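Local coordinates for phosphatidylserine synthase (Haemophilus influenzae, PDB 3HSI), which is an enzyme of the phospholipase D superfamily, with two PLD-type regions joined in a single chain, at residues C[29-34]-C[409-414]; C[33-38]-C[173-178]; C[155-158]-C[162-165]. One frame throughout, in Å; residues are numbered along the deposited sequence.

Contact 1. Residues C[29-34]-C[409-414]; sequences IEFLGS and EKEQNQ
The ring of Phe31 and the carboxylate of Glu411 are the two flat groups that meet here, with their planes 50° apart. The touch falls at the ring's CD2 corner, where the acid approaches obliquely: Glu411 OE1 comes to 3.5 Å from Phe31 CD2 and 3.8 Å from CE2, while OE2 stays 3.6 Å from that same CD2. Gln176 and Leu404 also pack against the phenyl group. Further back, the CB atoms of Phe31 and Glu411 approach to 4.1 Å. The glutamate reaches this far because CG stands anti to the backbone N (chi1 -174°) and the chain stays extended beyond it, carrying the acid from helix 405-415 across to Phe31 on strand 29-31. One turn later, Gln414 bends at chi2, and its CG sits 3.9 Å from Gly33 O. A water bridges the two segments, donating to Leu32 O at 2.6 Å and to Glu411 OE2 at 2.8 Å. The carboxylate's main polar partner lies outside both segments: OE1 forms a salt bridge with Arg174 NH2, and OE2 takes a weak hydrogen bond from Gln176 NE2. Each oxygen of this buried acid thus has at least one donor, an arrangement that would probably keep it ionised even though a phenyl ring lies against it.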
ATOM      1  N   ILE C  29       2.269 -34.056  18.619  1.00 29.42           N
ATOM      2  CA  ILE C  29       3.095 -33.076  17.882  1.00 29.74           C
ATOM      3  C   ILE C  29       4.508 -33.588  17.675  1.00 29.50           C
ATOM      4  O   ILE C  29       5.117 -34.104  18.605  1.00 29.17           O
ATOM      5  CB  ILE C  29       3.226 -31.695  18.624  1.00 29.46           C
ATOM      6  CG1 ILE C  29       1.914 -31.291  19.232  1.00 30.87           C
ATOM      7  CG2 ILE C  29       3.666 -30.583  17.660  1.00 29.87           C
ATOM      8  CD1 ILE C  29       2.018 -30.949  20.698  1.00 33.67           C
ATOM      9  N   GLU C  30       5.022 -33.411  16.459  1.00 30.15           N
ATOM     10  CA  GLU C  30       6.444 -33.638  16.132  1.00 30.75           C
ATOM     11  C   GLU C  30       7.004 -32.414  15.411  1.00 29.83           C
ATOM     12  O   GLU C  30       6.390 -31.911  14.470  1.00 30.19           O
ATOM     13  CB  GLU C  30       6.629 -34.849  15.217  1.00 31.25           C
ATOM     14  CG  GLU C  30       6.126 -36.152  15.810  1.00 35.55           C
ATOM     15  CD  GLU C  30       6.298 -37.336  14.864  1.00 41.64           C
ATOM     16  OE1 GLU C  30       7.116 -37.242  13.912  1.00 44.23           O
ATOM     17  OE2 GLU C  30       5.618 -38.370  15.083  1.00 44.29           O
ATOM     18  N   PHE C  31       8.165 -31.948  15.852  1.00 29.32           N
ATOM     19  CA  PHE C  31       8.955 -30.948  15.120  1.00 29.12           C
ATOM     20  C   PHE C  31       9.931 -31.763  14.252  1.00 28.67           C
ATOM     21  O   PHE C  31      10.758 -32.477  14.795  1.00 29.21           O
ATOM     22  CB  PHE C  31       9.765 -30.074  16.090  1.00 28.70           C
ATOM     23  CG  PHE C  31       8.929 -29.210  16.992  1.00 30.99           C
ATOM     24  CD1 PHE C  31       8.558 -29.652  18.255  1.00 33.21           C
ATOM     25  CD2 PHE C  31       8.515 -27.936  16.578  1.00 34.23           C
ATOM     26  CE1 PHE C  31       7.781 -28.861  19.096  1.00 33.52           C
ATOM     27  CE2 PHE C  31       7.723 -27.132  17.405  1.00 34.23           C
ATOM     28  CZ  PHE C  31       7.357 -27.602  18.670  1.00 34.68           C
ATOM     29  N   LEU C  32       9.798 -31.686  12.931  1.00 27.45           N
ATOM     30  CA  LEU C  32      10.703 -32.357  11.974  1.00 26.83           C
ATOM     31  C   LEU C  32      12.048 -31.641  11.946  1.00 26.57           C
ATOM     32  O   LEU C  32      12.123 -30.462  12.279  1.00 26.70           O
ATOM     33  CB  LEU C  32      10.091 -32.369  10.556  1.00 25.48           C
ATOM     34  CG  LEU C  32       8.641 -32.834  10.370  1.00 24.48           C
ATOM     35  CD1 LEU C  32       8.313 -32.922   8.871  1.00 25.73           C
ATOM     36  CD2 LEU C  32       8.349 -34.170  11.069  1.00 23.55           C
ATOM     37  N   GLY C  33      13.100 -32.341  11.541  1.00 26.35           N
ATOM     38  CA  GLY C  33      14.462 -31.812  11.687  1.00 26.07           C
ATOM     39  C   GLY C  33      15.018 -31.037  10.496  1.00 25.97           C
ATOM     40  O   GLY C  33      15.888 -30.187  10.665  1.00 26.50           O
ATOM     41  N   SER C  34      14.525 -31.324   9.295  1.00 24.98           N
ATOM     42  CA  SER C  34      15.208 -30.884   8.087  1.00 24.57           C
ATOM     43  C   SER C  34      14.237 -30.897   6.934  1.00 24.07           C
ATOM     44  O   SER C  34      13.170 -31.502   7.035  1.00 25.52           O
ATOM     45  CB  SER C  34      16.310 -31.878   7.769  1.00 23.62           C
ATOM     46  OG  SER C  34      15.692 -33.099   7.399  1.00 24.05           O
ATOM     47  N   GLU C 409      13.388 -27.348  22.666  1.00 20.90           N
ATOM     48  CA  GLU C 409      14.820 -27.093  22.768  1.00 22.50           C
ATOM     49  C   GLU C 409      15.614 -27.893  21.745  1.00 21.95           C
ATOM     50  O   GLU C 409      16.608 -27.427  21.228  1.00 21.84           O
ATOM     51  CB  GLU C 409      15.341 -27.386  24.182  1.00 23.62           C
ATOM     52  CG  GLU C 409      16.666 -26.682  24.427  1.00 30.04           C
ATOM     53  CD  GLU C 409      17.474 -27.318  25.526  1.00 38.29           C
ATOM     54  OE1 GLU C 409      17.557 -28.578  25.586  1.00 42.57           O
ATOM     55  OE2 GLU C 409      18.023 -26.545  26.339  1.00 41.79           O
ATOM     56  N   LYS C 410      15.182 -29.115  21.486  1.00 21.64           N
ATOM     57  CA  LYS C 410      15.791 -29.937  20.459  1.00 22.66           C
ATOM     58  C   LYS C 410      15.707 -29.264  19.073  1.00 23.13           C
ATOM     59  O   LYS C 410      16.710 -29.200  18.348  1.00 24.05           O
ATOM     60  CB  LYS C 410      15.118 -31.300  20.434  1.00 21.86           C
ATOM     61  CG  LYS C 410      15.495 -32.144  19.237  1.00 25.70           C
ATOM     62  CD  LYS C 410      14.788 -33.490  19.330  1.00 28.72           C
ATOM     63  CE  LYS C 410      15.674 -34.611  18.854  1.00 34.20           C
ATOM     64  NZ  LYS C 410      15.829 -34.540  17.387  1.00 37.04           N
ATOM     65  N   GLU C 411      14.528 -28.765  18.709  1.00 22.99           N
ATOM     66  CA  GLU C 411      14.371 -28.035  17.454  1.00 23.93           C
ATOM     67  C   GLU C 411      15.241 -26.778  17.490  1.00 23.73           C
ATOM     68  O   GLU C 411      15.915 -26.463  16.507  1.00 23.93           O
ATOM     69  CB  GLU C 411      12.882 -27.671  17.137  1.00 24.13           C
ATOM     70  CG  GLU C 411      12.713 -27.017  15.733  1.00 26.62           C
ATOM     71  CD  GLU C 411      11.413 -26.180  15.532  1.00 28.72           C
ATOM     72  OE1 GLU C 411      10.973 -25.472  16.453  1.00 28.38           O
ATOM     73  OE2 GLU C 411      10.824 -26.220  14.431  1.00 29.71           O
ATOM     74  N   GLN C 412      15.271 -26.079  18.619  1.00 23.23           N
ATOM     75  CA  GLN C 412      16.040 -24.815  18.645  1.00 24.02           C
ATOM     76  C   GLN C 412      17.562 -25.079  18.531  1.00 24.20           C
ATOM     77  O   GLN C 412      18.273 -24.298  17.920  1.00 23.39           O
ATOM     78  CB  GLN C 412      15.738 -24.015  19.909  1.00 23.51           C
ATOM     79  CG  GLN C 412      14.471 -23.147  19.856  1.00 25.81           C
ATOM     80  CD  GLN C 412      14.159 -22.521  21.237  1.00 26.85           C
ATOM     81  OE1 GLN C 412      14.782 -22.864  22.216  1.00 30.64           O
ATOM     82  NE2 GLN C 412      13.182 -21.641  21.305  1.00 28.29           N
ATOM     83  N   ASN C 413      18.041 -26.180  19.131  1.00 23.98           N
ATOM     84  CA  ASN C 413      19.451 -26.549  19.041  1.00 24.55           C
ATOM     85  C   ASN C 413      19.853 -27.002  17.645  1.00 24.21           C
ATOM     86  O   ASN C 413      20.974 -26.754  17.228  1.00 24.43           O
ATOM     87  CB  ASN C 413      19.833 -27.619  20.076  1.00 25.01           C
ATOM     88  CG  ASN C 413      20.031 -27.028  21.473  1.00 28.27           C
ATOM     89  OD1 ASN C 413      20.328 -25.834  21.610  1.00 33.36           O
ATOM     90  ND2 ASN C 413      19.828 -27.840  22.507  1.00 28.00           N
ATOM     91  N   GLN C 414      18.945 -27.690  16.943  1.00 23.66           N
ATOM     92  CA  GLN C 414      19.162 -28.006  15.540  1.00 22.54           C
ATOM     93  C   GLN C 414      19.278 -26.709  14.737  1.00 22.17           C
ATOM     94  O   GLN C 414      20.209 -26.537  13.936  1.00 21.34           O
ATOM     95  CB  GLN C 414      18.055 -28.877  14.971  1.00 21.94           C
ATOM     96  CG  GLN C 414      18.360 -29.359  13.555  1.00 21.68           C
ATOM     97  CD  GLN C 414      19.768 -29.985  13.429  1.00 25.38           C
ATOM     98  OE1 GLN C 414      20.053 -31.034  13.995  1.00 23.18           O
ATOM     99  NE2 GLN C 414      20.643 -29.325  12.685  1.00 28.26           N
TER
HETATM  100  O   HOH W   1      11.395 -27.916  12.273  1.00 22.10           O

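Contact 2. Residues C[33-38]-C[173-178]; sequences GSSAEF and DRYQKI
Tyr175 reaches from strand 171-179 under the first turn of helix 35-48, and almost every atom of its side chain meets something there. CB is 4.1 Å from Phe38 CD1. In the ring, CG lies 3.8 Å from Phe38 CB, and CD1 presses closest, 3.2 Å from Phe38 CG; CE1 follows at 3.5 Å from Phe38 CD2. The two rings form an offset stack, their planes 26° apart, and Phe38 CB makes a CH-pi contact over the same tyrosine face. Phe38 is brought there by its CG standing anti to the backbone N (chi1 177°). Across the ring from CD1, Tyr175 CE2 is 3.5 Å from Ser34 C. The tip, OH, touches Ser35 CB at 3.4 Å and accepts a hydrogen bond from Asp173 N at 3.0 Å, while the carbonyl carbon of Asp173 lies over the ring's opposite face. Ser34 is the N-cap of the helix: its OG accepts from Glu37 N at 3.1 Å, almost straight at 173°. With Leu153 and Ala157 also against Phe38, this is helix-on-sheet packing of the layered alpha/beta fold of PLD domains.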
ATOM      1  N   GLY C  33      13.100 -32.341  11.541  1.00 26.35           N
ATOM      2  CA  GLY C  33      14.462 -31.812  11.687  1.00 26.07           C
ATOM      3  C   GLY C  33      15.018 -31.037  10.496  1.00 25.97           C
ATOM      4  O   GLY C  33      15.888 -30.187  10.665  1.00 26.50           O
ATOM      5  N   SER C  34      14.525 -31.324   9.295  1.00 24.98           N
ATOM      6  CA  SER C  34      15.208 -30.884   8.087  1.00 24.57           C
ATOM      7  C   SER C  34      14.237 -30.897   6.934  1.00 24.07           C
ATOM      8  O   SER C  34      13.170 -31.502   7.035  1.00 25.52           O
ATOM      9  CB  SER C  34      16.310 -31.878   7.769  1.00 23.62           C
ATOM     10  OG  SER C  34      15.692 -33.099   7.399  1.00 24.05           O
ATOM     11  N   SER C  35      14.625 -30.282   5.828  1.00 23.28           N
ATOM     12  CA  SER C  35      13.792 -30.249   4.634  1.00 22.99           C
ATOM     13  C   SER C  35      13.655 -31.617   3.959  1.00 22.68           C
ATOM     14  O   SER C  35      12.654 -31.893   3.323  1.00 22.77           O
ATOM     15  CB  SER C  35      14.323 -29.230   3.640  1.00 23.75           C
ATOM     16  OG  SER C  35      15.699 -29.414   3.463  1.00 24.56           O
ATOM     17  N   ALA C  36      14.644 -32.473   4.132  1.00 22.09           N
ATOM     18  CA  ALA C  36      14.571 -33.824   3.620  1.00 22.60           C
ATOM     19  C   ALA C  36      13.503 -34.616   4.357  1.00 22.40           C
ATOM     20  O   ALA C  36      12.725 -35.296   3.712  1.00 22.70           O
ATOM     21  CB  ALA C  36      15.958 -34.537   3.695  1.00 21.96           C
ATOM     22  N   GLU C  37      13.460 -34.513   5.691  1.00 22.91           N
ATOM     23  CA  GLU C  37      12.360 -35.080   6.500  1.00 23.41           C
ATOM     24  C   GLU C  37      10.982 -34.554   6.072  1.00 22.35           C
ATOM     25  O   GLU C  37      10.006 -35.303   5.977  1.00 21.82           O
ATOM     26  CB  GLU C  37      12.556 -34.780   7.999  1.00 23.96           C
ATOM     27  CG  GLU C  37      13.595 -35.632   8.666  1.00 30.38           C
ATOM     28  CD  GLU C  37      13.701 -35.438  10.188  1.00 36.60           C
ATOM     29  OE1 GLU C  37      12.781 -34.875  10.853  1.00 35.24           O
ATOM     30  OE2 GLU C  37      14.744 -35.887  10.715  1.00 41.17           O
ATOM     31  N   PHE C  38      10.916 -33.256   5.824  1.00 21.24           N
ATOM     32  CA  PHE C  38       9.697 -32.613   5.378  1.00 21.73           C
ATOM     33  C   PHE C  38       9.182 -33.224   4.065  1.00 21.81           C
ATOM     34  O   PHE C  38       8.011 -33.592   3.959  1.00 21.58           O
ATOM     35  CB  PHE C  38       9.986 -31.095   5.221  1.00 22.48           C
ATOM     36  CG  PHE C  38       8.821 -30.281   4.695  1.00 23.75           C
ATOM     37  CD1 PHE C  38       7.556 -30.333   5.323  1.00 25.33           C
ATOM     38  CD2 PHE C  38       9.003 -29.426   3.625  1.00 23.01           C
ATOM     39  CE1 PHE C  38       6.468 -29.540   4.839  1.00 26.73           C
ATOM     40  CE2 PHE C  38       7.944 -28.649   3.123  1.00 24.26           C
ATOM     41  CZ  PHE C  38       6.674 -28.691   3.729  1.00 23.43           C
ATOM     42  N   ASP C 173      13.543 -24.283   6.554  1.00 22.63           N
ATOM     43  CA  ASP C 173      12.340 -23.787   7.193  1.00 23.87           C
ATOM     44  C   ASP C 173      12.098 -24.613   8.469  1.00 24.71           C
ATOM     45  O   ASP C 173      12.961 -25.445   8.878  1.00 23.58           O
ATOM     46  CB  ASP C 173      11.142 -23.852   6.197  1.00 24.61           C
ATOM     47  CG  ASP C 173      10.137 -22.702   6.384  1.00 27.18           C
ATOM     48  OD1 ASP C 173       9.506 -22.647   7.447  1.00 31.36           O
ATOM     49  OD2 ASP C 173       9.963 -21.854   5.480  1.00 28.62           O
ATOM     50  N   ARG C 174      10.941 -24.389   9.101  1.00 24.37           N
ATOM     51  CA  ARG C 174      10.512 -25.213  10.224  1.00 24.72           C
ATOM     52  C   ARG C 174       9.302 -26.019   9.841  1.00 24.30           C
ATOM     53  O   ARG C 174       8.543 -25.603   8.992  1.00 23.64           O
ATOM     54  CB  ARG C 174      10.156 -24.346  11.416  1.00 25.46           C
ATOM     55  CG  ARG C 174      11.341 -23.792  12.121  1.00 27.76           C
ATOM     56  CD  ARG C 174      10.880 -22.825  13.177  1.00 29.61           C
ATOM     57  NE  ARG C 174      10.294 -23.496  14.332  1.00 28.76           N
ATOM     58  CZ  ARG C 174       9.385 -22.945  15.134  1.00 29.12           C
ATOM     59  NH1 ARG C 174       8.929 -21.722  14.899  1.00 31.10           N
ATOM     60  NH2 ARG C 174       8.954 -23.605  16.195  1.00 30.61           N
ATOM     61  N   TYR C 175       9.126 -27.194  10.455  1.00 23.67           N
ATOM     62  CA  TYR C 175       8.063 -28.104  10.031  1.00 23.10           C
ATOM     63  C   TYR C 175       7.470 -28.764  11.251  1.00 23.27           C
ATOM     64  O   TYR C 175       8.195 -29.384  12.036  1.00 22.15           O
ATOM     65  CB  TYR C 175       8.617 -29.195   9.069  1.00 23.68           C
ATOM     66  CG  TYR C 175       9.759 -28.688   8.209  1.00 21.62           C
ATOM     67  CD1 TYR C 175       9.522 -28.099   6.971  1.00 20.97           C
ATOM     68  CD2 TYR C 175      11.069 -28.739   8.669  1.00 22.30           C
ATOM     69  CE1 TYR C 175      10.566 -27.630   6.189  1.00 21.19           C
ATOM     70  CE2 TYR C 175      12.125 -28.251   7.902  1.00 20.00           C
ATOM     71  CZ  TYR C 175      11.871 -27.691   6.678  1.00 20.83           C
ATOM     72  OH  TYR C 175      12.931 -27.194   5.954  1.00 19.87           O
ATOM     73  N   GLN C 176       6.156 -28.635  11.414  1.00 22.99           N
ATOM     74  CA  GLN C 176       5.484 -29.281  12.526  1.00 22.87           C
ATOM     75  C   GLN C 176       4.355 -30.165  12.046  1.00 22.99           C
ATOM     76  O   GLN C 176       3.492 -29.743  11.272  1.00 22.93           O
ATOM     77  CB  GLN C 176       4.962 -28.273  13.532  1.00 22.34           C
ATOM     78  CG  GLN C 176       6.054 -27.543  14.233  1.00 23.86           C
ATOM     79  CD  GLN C 176       6.556 -26.382  13.413  1.00 23.78           C
ATOM     80  OE1 GLN C 176       5.819 -25.832  12.591  1.00 28.18           O
ATOM     81  NE2 GLN C 176       7.813 -26.004  13.618  1.00 22.94           N
ATOM     82  N   LYS C 177       4.376 -31.396  12.526  1.00 22.63           N
ATOM     83  CA  LYS C 177       3.323 -32.347  12.245  1.00 23.28           C
ATOM     84  C   LYS C 177       2.425 -32.506  13.483  1.00 23.30           C
ATOM     85  O   LYS C 177       2.903 -32.832  14.576  1.00 22.95           O
ATOM     86  CB  LYS C 177       3.924 -33.704  11.818  1.00 23.28           C
ATOM     87  CG  LYS C 177       2.976 -34.493  10.942  1.00 24.60           C
ATOM     88  CD  LYS C 177       2.941 -35.939  11.285  1.00 26.35           C
ATOM     89  CE  LYS C 177       4.256 -36.589  11.158  1.00 27.47           C
ATOM     90  NZ  LYS C 177       4.028 -38.059  11.134  1.00 31.75           N
ATOM     91  N   ILE C 178       1.136 -32.204  13.313  1.00 23.44           N
ATOM     92  CA  ILE C 178       0.160 -32.336  14.380  1.00 23.62           C
ATOM     93  C   ILE C 178      -1.001 -33.223  13.953  1.00 24.18           C
ATOM     94  O   ILE C 178      -1.769 -32.899  13.038  1.00 23.31           O
ATOM     95  CB  ILE C 178      -0.386 -30.965  14.876  1.00 24.00           C
ATOM     96  CG1 ILE C 178       0.747 -30.067  15.341  1.00 24.04           C
ATOM     97  CG2 ILE C 178      -1.352 -31.166  16.034  1.00 21.27           C
ATOM     98  CD1 ILE C 178       0.494 -28.579  15.044  1.00 28.97           C
TER

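Contact 3. Residues C[155-158]-C[162-165]; sequences SGAS and VYLH
Ala157 and Tyr163 bring their CA atoms to 6.0 Å as the chain doubles back on itself, the far arm making a type I beta turn from Val162 to His165 that His165 N closes on Val162 O. The tyrosine ring lies against the peptide that links Ala157 to Ser158. Over one face sit Ser158 N, 3.4 Å from Tyr163 CD1, and Ala157 CA, which makes a CH-pi contact 4.0 Å from the ring centroid and 23° off its normal. The methyl of Ala157 goes to the CD2 side, its CB 3.5 Å from Tyr163 CD2, whereas Ser158 CB takes the other side, 3.9 Å from CE1. On that same side of the ring plane as the peptide, Ser158 O comes to 3.2 Å from Tyr163 CB, at the root of the ring. With CG beside the backbone N and anti to the carbonyl carbon (chi1 -78°), the tyrosine turns its ring back over the earlier arm. The first part of this loop lies in the phospholipase D active-site motif, the region of the family's HKD signature, and Gly156 O takes a weak hydrogen bond from Lys144 NZ. The Tyr163 ring also meets that of His364, which comes from the PLD-like region later in the chain, with planes at about 70°; the OH of Tyr163 is hydrogen-bonded to Arg171 NE. Leu164 adds a lesser touch, CD1 lying 3.9 Å from Ser158 O, and goes on to pack on Phe38 and Ile69. The near arm is shaped by an ST turn: Ser155 OG accepts from Ala157 N at 3.1 Å.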
ATOM      1  N   SER C 155       4.099 -25.483   7.934  1.00 22.76           N
ATOM      2  CA  SER C 155       5.420 -24.992   7.584  1.00 23.95           C
ATOM      3  C   SER C 155       5.344 -23.736   6.734  1.00 23.90           C
ATOM      4  O   SER C 155       4.383 -23.539   5.972  1.00 24.30           O
ATOM      5  CB  SER C 155       6.190 -26.035   6.774  1.00 23.58           C
ATOM      6  OG  SER C 155       7.477 -25.536   6.489  1.00 24.01           O
ATOM      7  N   GLY C 156       6.380 -22.914   6.824  1.00 23.67           N
ATOM      8  CA  GLY C 156       6.462 -21.720   5.959  1.00 23.82           C
ATOM      9  C   GLY C 156       6.852 -22.073   4.519  1.00 23.70           C
ATOM     10  O   GLY C 156       6.832 -21.211   3.647  1.00 22.43           O
ATOM     11  N   ALA C 157       7.180 -23.351   4.276  1.00 23.99           N
ATOM     12  CA  ALA C 157       7.792 -23.810   3.003  1.00 24.77           C
ATOM     13  C   ALA C 157       6.780 -23.897   1.871  1.00 24.93           C
ATOM     14  O   ALA C 157       5.637 -24.313   2.092  1.00 25.77           O
ATOM     15  CB  ALA C 157       8.432 -25.172   3.192  1.00 25.36           C
ATOM     16  N   SER C 158       7.190 -23.519   0.662  1.00 24.74           N
ATOM     17  CA  SER C 158       6.399 -23.831  -0.548  1.00 24.49           C
ATOM     18  C   SER C 158       6.905 -25.138  -1.144  1.00 24.53           C
ATOM     19  O   SER C 158       7.757 -25.793  -0.535  1.00 25.28           O
ATOM     20  CB  SER C 158       6.530 -22.735  -1.581  1.00 23.62           C
ATOM     21  OG  SER C 158       5.885 -21.570  -1.142  1.00 25.01           O
ATOM     22  N   VAL C 162      14.373 -26.452  -3.702  1.00 18.52           N
ATOM     23  CA  VAL C 162      15.123 -26.066  -2.509  1.00 18.37           C
ATOM     24  C   VAL C 162      14.398 -26.350  -1.185  1.00 18.96           C
ATOM     25  O   VAL C 162      14.996 -26.909  -0.271  1.00 18.41           O
ATOM     26  CB  VAL C 162      15.824 -24.654  -2.608  1.00 18.86           C
ATOM     27  CG1 VAL C 162      16.943 -24.732  -3.652  1.00 17.32           C
ATOM     28  CG2 VAL C 162      14.833 -23.522  -2.924  1.00 15.99           C
ATOM     29  N   TYR C 163      13.091 -26.081  -1.124  1.00 19.58           N
ATOM     30  CA  TYR C 163      12.341 -26.339   0.109  1.00 21.12           C
ATOM     31  C   TYR C 163      12.275 -27.825   0.458  1.00 21.59           C
ATOM     32  O   TYR C 163      12.151 -28.186   1.642  1.00 23.22           O
ATOM     33  CB  TYR C 163      10.910 -25.769   0.032  1.00 22.26           C
ATOM     34  CG  TYR C 163      10.786 -24.264   0.236  1.00 21.54           C
ATOM     35  CD1 TYR C 163      10.313 -23.438  -0.781  1.00 21.86           C
ATOM     36  CD2 TYR C 163      11.126 -23.681   1.456  1.00 21.81           C
ATOM     37  CE1 TYR C 163      10.190 -22.046  -0.588  1.00 18.97           C
ATOM     38  CE2 TYR C 163      11.013 -22.309   1.663  1.00 21.37           C
ATOM     39  CZ  TYR C 163      10.527 -21.494   0.645  1.00 22.28           C
ATOM     40  OH  TYR C 163      10.427 -20.129   0.875  1.00 22.39           O
ATOM     41  N   LEU C 164      12.347 -28.690  -0.546  1.00 20.91           N
ATOM     42  CA  LEU C 164      12.282 -30.133  -0.306  1.00 21.03           C
ATOM     43  C   LEU C 164      13.643 -30.848  -0.422  1.00 21.24           C
ATOM     44  O   LEU C 164      13.717 -32.096  -0.363  1.00 21.29           O
ATOM     45  CB  LEU C 164      11.258 -30.753  -1.262  1.00 21.93           C
ATOM     46  CG  LEU C 164       9.786 -30.703  -0.813  1.00 22.79           C
ATOM     47  CD1 LEU C 164       9.380 -29.339  -0.343  1.00 25.78           C
ATOM     48  CD2 LEU C 164       8.884 -31.119  -1.934  1.00 25.67           C
ATOM     49  N   HIS C 165      14.713 -30.049  -0.564  1.00 20.82           N
ATOM     50  CA  HIS C 165      16.063 -30.569  -0.730  1.00 20.24           C
ATOM     51  C   HIS C 165      16.116 -31.617  -1.842  1.00 20.08           C
ATOM     52  O   HIS C 165      16.610 -32.722  -1.646  1.00 19.10           O
ATOM     53  CB  HIS C 165      16.554 -31.179   0.584  1.00 20.20           C
ATOM     54  CG  HIS C 165      18.036 -31.227   0.699  1.00 19.31           C
ATOM     55  ND1 HIS C 165      18.681 -31.408   1.898  1.00 19.47           N
ATOM     56  CD2 HIS C 165      19.008 -31.093  -0.238  1.00 20.21           C
ATOM     57  CE1 HIS C 165      19.988 -31.401   1.693  1.00 18.65           C
ATOM     58  NE2 HIS C 165      20.212 -31.202   0.405  1.00 16.85           N
TER

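Contacts 1 and 2 start from one stretch, strand 29-31 running through Gly33 and Ser34 into helix 35-48, and their centres are about 8 Å apart. Strands 29-31 and 171-179 are antiparallel neighbours in the same sheet, and the two contacts touch through side chains of strand 171-179. Contact 3 is nested in the chain between the segments of contact 2, in the loop from strand 151-155 to strand 171-179; its centre is about 9 Å from that of contact 2 and 15 Å from contact 1. Contact 1 joins the later PLD-like region to this sheet, while contacts 2 and 3 lie within the earlier part of the chain, contact 3 in the active-site motif region.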